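Local coordinates for peptidase C51 domain-containing protein (PDB 3L9A) that is of unknown function but probably cleaves cell-wall peptidoglycan as a phage-associated CHAP-domain protein, of which this chain is the C-terminal part, at residues 19-27 with 79-87. Sequence-based numbering, arbitrary orientation. Where two conformers were deposited one is given.
Sequences YTFAGVHYA and QVKFEGKNV
Phe82 meets two aromatic side chains of the 19-27 hairpin, each in its own way. The ring of Phe21 drives its CE2 edge onto one face of the Phe82 ring, a T-shaped pair with centroids 5.2 Å apart and planes at 79°; CE2 stands 3.7 Å from CD2 of Phe82, toward the rim rather than over the middle. Tyr26 comes to the edge of the same ring, its OH near the Phe82 plane and 3.4 Å from Phe82 CB. That hydroxyl is committed to the backbone: Tyr26 OH donates to Glu83 O at 2.8 Å, arriving from above the carbonyl plane with a C=O...donor angle of 119°. The bond holds the end of the phenol beside the Phe82 edge.

Next to it, Val24 spreads its two methyls along the chain: CG1, anti to the backbone N (chi1 -180°), rests 3.4 Å from Gly84 N, while CG2 lies against Phe82 O. Near the turn, one water donates to both Ala22 O and Phe82 O, joining the backbones where no direct hydrogen bond does. Farther in, Leu71 and Gln72 of helix 68-78 touch Phe21, and Leu32 of strand 31-35 touches both Tyr26 and Phe82. Ala22 and Gly23 form the corners of a type I' turn, so this is a tight two-residue beta-hairpin packed through its aromatics against strand 81-83, an outermost strand of the chain's mixed five-stranded sheet.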
loop_
_atom_site.group_PDB
_atom_site.type_symbol
_atom_site.label_atom_id
_atom_site.label_comp_id
_atom_site.label_asym_id
_atom_site.label_seq_id
_atom_site.Cartn_x
_atom_site.Cartn_y
_atom_site.Cartn_z
ATOM N N TYR A 19 -21.410 -14.914 14.797
ATOM C CA TYR A 19 -22.114 -13.643 14.870
ATOM C C TYR A 19 -22.282 -13.025 13.500
ATOM O O TYR A 19 -21.596 -13.407 12.549
ATOM C CB TYR A 19 -21.424 -12.657 15.828
ATOM C CG TYR A 19 -19.953 -12.395 15.607
ATOM C CD1 TYR A 19 -19.500 -11.603 14.545
ATOM C CD2 TYR A 19 -19.010 -12.884 16.507
ATOM C CE1 TYR A 19 -18.144 -11.323 14.377
ATOM C CE2 TYR A 19 -17.650 -12.615 16.348
ATOM C CZ TYR A 19 -17.228 -11.825 15.280
ATOM O OH TYR A 19 -15.887 -11.521 15.116
ATOM N N THR A 20 -23.197 -12.060 13.417
ATOM C CA THR A 20 -23.274 -11.183 12.249
ATOM C C THR A 20 -22.591 -9.869 12.583
ATOM O O THR A 20 -22.887 -9.249 13.612
ATOM C CB THR A 20 -24.733 -10.890 11.868
ATOM O OG1 THR A 20 -25.379 -12.131 11.555
ATOM C CG2 THR A 20 -24.825 -9.954 10.666
ATOM N N PHE A 21 -21.659 -9.462 11.722
ATOM C CA PHE A 21 -21.002 -8.169 11.847
ATOM C C PHE A 21 -21.133 -7.444 10.517
ATOM O O PHE A 21 -20.907 -8.041 9.465
ATOM C CB PHE A 21 -19.523 -8.301 12.240
ATOM C CG PHE A 21 -18.851 -6.965 12.365
ATOM C CD1 PHE A 21 -19.015 -6.201 13.521
ATOM C CD2 PHE A 21 -18.132 -6.427 11.297
ATOM C CE1 PHE A 21 -18.432 -4.936 13.620
ATOM C CE2 PHE A 21 -17.568 -5.175 11.388
ATOM C CZ PHE A 21 -17.710 -4.427 12.549
ATOM N N ALA A 22 -21.530 -6.169 10.561
ATOM C CA ALA A 22 -21.698 -5.368 9.342
ATOM C C ALA A 22 -22.562 -6.104 8.302
ATOM O O ALA A 22 -22.283 -6.088 7.094
ATOM C CB ALA A 22 -20.337 -4.953 8.760
ATOM N N GLY A 23 -23.609 -6.764 8.788
ATOM C CA GLY A 23 -24.546 -7.456 7.923
ATOM C C GLY A 23 -24.101 -8.808 7.400
ATOM O O GLY A 23 -24.853 -9.440 6.661
ATOM N N VAL A 24 -22.901 -9.252 7.781
ATOM C CA VAL A 24 -22.333 -10.500 7.278
ATOM C C VAL A 24 -22.320 -11.556 8.386
ATOM O O VAL A 24 -21.822 -11.301 9.478
ATOM C CB VAL A 24 -20.891 -10.291 6.783
ATOM C CG1 VAL A 24 -20.325 -11.600 6.260
ATOM C CG2 VAL A 24 -20.838 -9.185 5.715
ATOM N N HIS A 25 -22.868 -12.735 8.104
ATOM C CA HIS A 25 -22.773 -13.856 9.026
ATOM C C HIS A 25 -21.394 -14.493 8.986
ATOM O O HIS A 25 -20.891 -14.839 7.913
ATOM C CB HIS A 25 -23.827 -14.914 8.690
ATOM C CG HIS A 25 -23.608 -16.226 9.369
ATOM N ND1 HIS A 25 -23.964 -16.457 10.680
ATOM C CD2 HIS A 25 -23.052 -17.376 8.919
ATOM C CE1 HIS A 25 -23.664 -17.705 10.999
ATOM N NE2 HIS A 25 -23.100 -18.281 9.953
ATOM N N TYR A 26 -20.819 -14.680 10.170
ATOM C CA TYR A 26 -19.571 -15.429 10.318
ATOM C C TYR A 26 -19.772 -16.584 11.291
ATOM O O TYR A 26 -20.266 -16.374 12.407
ATOM C CB TYR A 26 -18.439 -14.528 10.827
ATOM C CG TYR A 26 -18.104 -13.389 9.890
ATOM C CD1 TYR A 26 -17.630 -13.633 8.607
ATOM C CD2 TYR A 26 -18.257 -12.069 10.290
ATOM C CE1 TYR A 26 -17.317 -12.595 7.739
ATOM C CE2 TYR A 26 -17.954 -11.017 9.428
ATOM C CZ TYR A 26 -17.484 -11.285 8.156
ATOM O OH TYR A 26 -17.177 -10.241 7.311
ATOM N N ALA A 27 -19.369 -17.793 10.893
ATOM C CA ALA A 27 -19.274 -18.904 11.848
ATOM C C ALA A 27 -18.198 -18.619 12.890
ATOM O O ALA A 27 -17.299 -17.805 12.662
ATOM C CB ALA A 27 -18.957 -20.209 11.124
ATOM N N GLN A 79 -11.289 1.641 7.971
ATOM C CA GLN A 79 -12.374 1.965 7.039
ATOM C C GLN A 79 -12.724 0.761 6.153
ATOM O O GLN A 79 -13.169 0.910 5.019
ATOM C CB GLN A 79 -11.985 3.191 6.196
ATOM C CG GLN A 79 -11.493 4.364 7.051
ATOM C CD GLN A 79 -11.260 5.608 6.237
ATOM O OE1 GLN A 79 -12.118 6.483 6.185
ATOM N NE2 GLN A 79 -10.101 5.689 5.579
ATOM N N VAL A 80 -12.544 -0.436 6.706
ATOM C CA VAL A 80 -12.704 -1.679 5.961
ATOM C C VAL A 80 -14.177 -2.041 5.799
ATOM O O VAL A 80 -14.942 -1.965 6.767
ATOM C CB VAL A 80 -11.920 -2.805 6.672
ATOM C CG1 VAL A 80 -12.333 -4.172 6.185
ATOM C CG2 VAL A 80 -10.434 -2.601 6.483
ATOM N N LYS A 81 -14.543 -2.452 4.583
ATOM C CA LYS A 81 -15.842 -3.052 4.310
ATOM C C LYS A 81 -15.731 -4.567 4.460
ATOM O O LYS A 81 -14.967 -5.219 3.751
ATOM C CB LYS A 81 -16.295 -2.706 2.886
ATOM C CG LYS A 81 -17.646 -3.334 2.531
ATOM C CD LYS A 81 -17.885 -3.372 1.028
ATOM C CE LYS A 81 -18.957 -4.393 0.657
ATOM N NZ LYS A 81 -18.683 -5.028 -0.667
ATOM N N PHE A 82 -16.504 -5.116 5.389
ATOM C CA PHE A 82 -16.530 -6.556 5.651
ATOM C C PHE A 82 -17.482 -7.286 4.712
ATOM O O PHE A 82 -18.579 -6.792 4.404
ATOM C CB PHE A 82 -16.901 -6.813 7.116
ATOM C CG PHE A 82 -15.742 -6.648 8.057
ATOM C CD1 PHE A 82 -15.053 -7.763 8.522
ATOM C CD2 PHE A 82 -15.308 -5.386 8.448
ATOM C CE1 PHE A 82 -13.962 -7.619 9.370
ATOM C CE2 PHE A 82 -14.209 -5.243 9.292
ATOM C CZ PHE A 82 -13.537 -6.363 9.750
ATOM N N GLU A 83 -17.044 -8.461 4.261
ATOM C CA GLU A 83 -17.796 -9.300 3.345
ATOM C C GLU A 83 -17.778 -10.750 3.818
ATOM O O GLU A 83 -16.952 -11.144 4.649
ATOM C CB GLU A 83 -17.183 -9.263 1.941
ATOM C CG GLU A 83 -17.072 -7.880 1.339
ATOM C CD GLU A 83 -16.336 -7.872 0.011
ATOM O OE1 GLU A 83 -15.805 -8.919 -0.401
ATOM O OE2 GLU A 83 -16.305 -6.803 -0.622
ATOM N N GLY A 84 -18.667 -11.561 3.252
ATOM C CA GLY A 84 -18.652 -13.007 3.491
ATOM C C GLY A 84 -17.736 -13.714 2.513
ATOM O O GLY A 84 -16.794 -13.118 1.981
ATOM N N LYS A 85 -18.008 -14.991 2.277
ATOM C CA LYS A 85 -17.218 -15.780 1.334
ATOM C C LYS A 85 -17.489 -15.349 -0.092
ATOM O O LYS A 85 -18.563 -14.825 -0.404
ATOM C CB LYS A 85 -17.535 -17.267 1.476
ATOM C CG LYS A 85 -17.162 -17.858 2.819
ATOM C CD LYS A 85 -17.524 -19.331 2.898
ATOM C CE LYS A 85 -17.094 -19.911 4.227
ATOM N NZ LYS A 85 -17.545 -21.311 4.457
ATOM N N ASN A 86 -16.520 -15.571 -0.977
ATOM C CA ASN A 86 -16.729 -15.247 -2.386
ATOM C C ASN A 86 -16.597 -16.462 -3.288
ATOM O O ASN A 86 -16.601 -16.322 -4.508
ATOM C CB ASN A 86 -15.855 -14.063 -2.840
ATOM C CG ASN A 86 -14.374 -14.381 -2.858
ATOM O OD1 ASN A 86 -13.932 -15.474 -2.506
ATOM N ND2 ASN A 86 -13.591 -13.400 -3.283
ATOM N N VAL A 87 -16.491 -17.636 -2.666
ATOM C CA VAL A 87 -16.527 -18.929 -3.330
ATOM C C VAL A 87 -17.323 -19.862 -2.409
ATOM O O VAL A 87 -17.577 -19.539 -1.243
ATOM C CB VAL A 87 -15.111 -19.507 -3.569
ATOM C CG1 VAL A 87 -14.333 -18.647 -4.563
ATOM C CG2 VAL A 87 -14.328 -19.614 -2.274
HETATM O O HOH W 1 -20.354 -4.979 5.432
#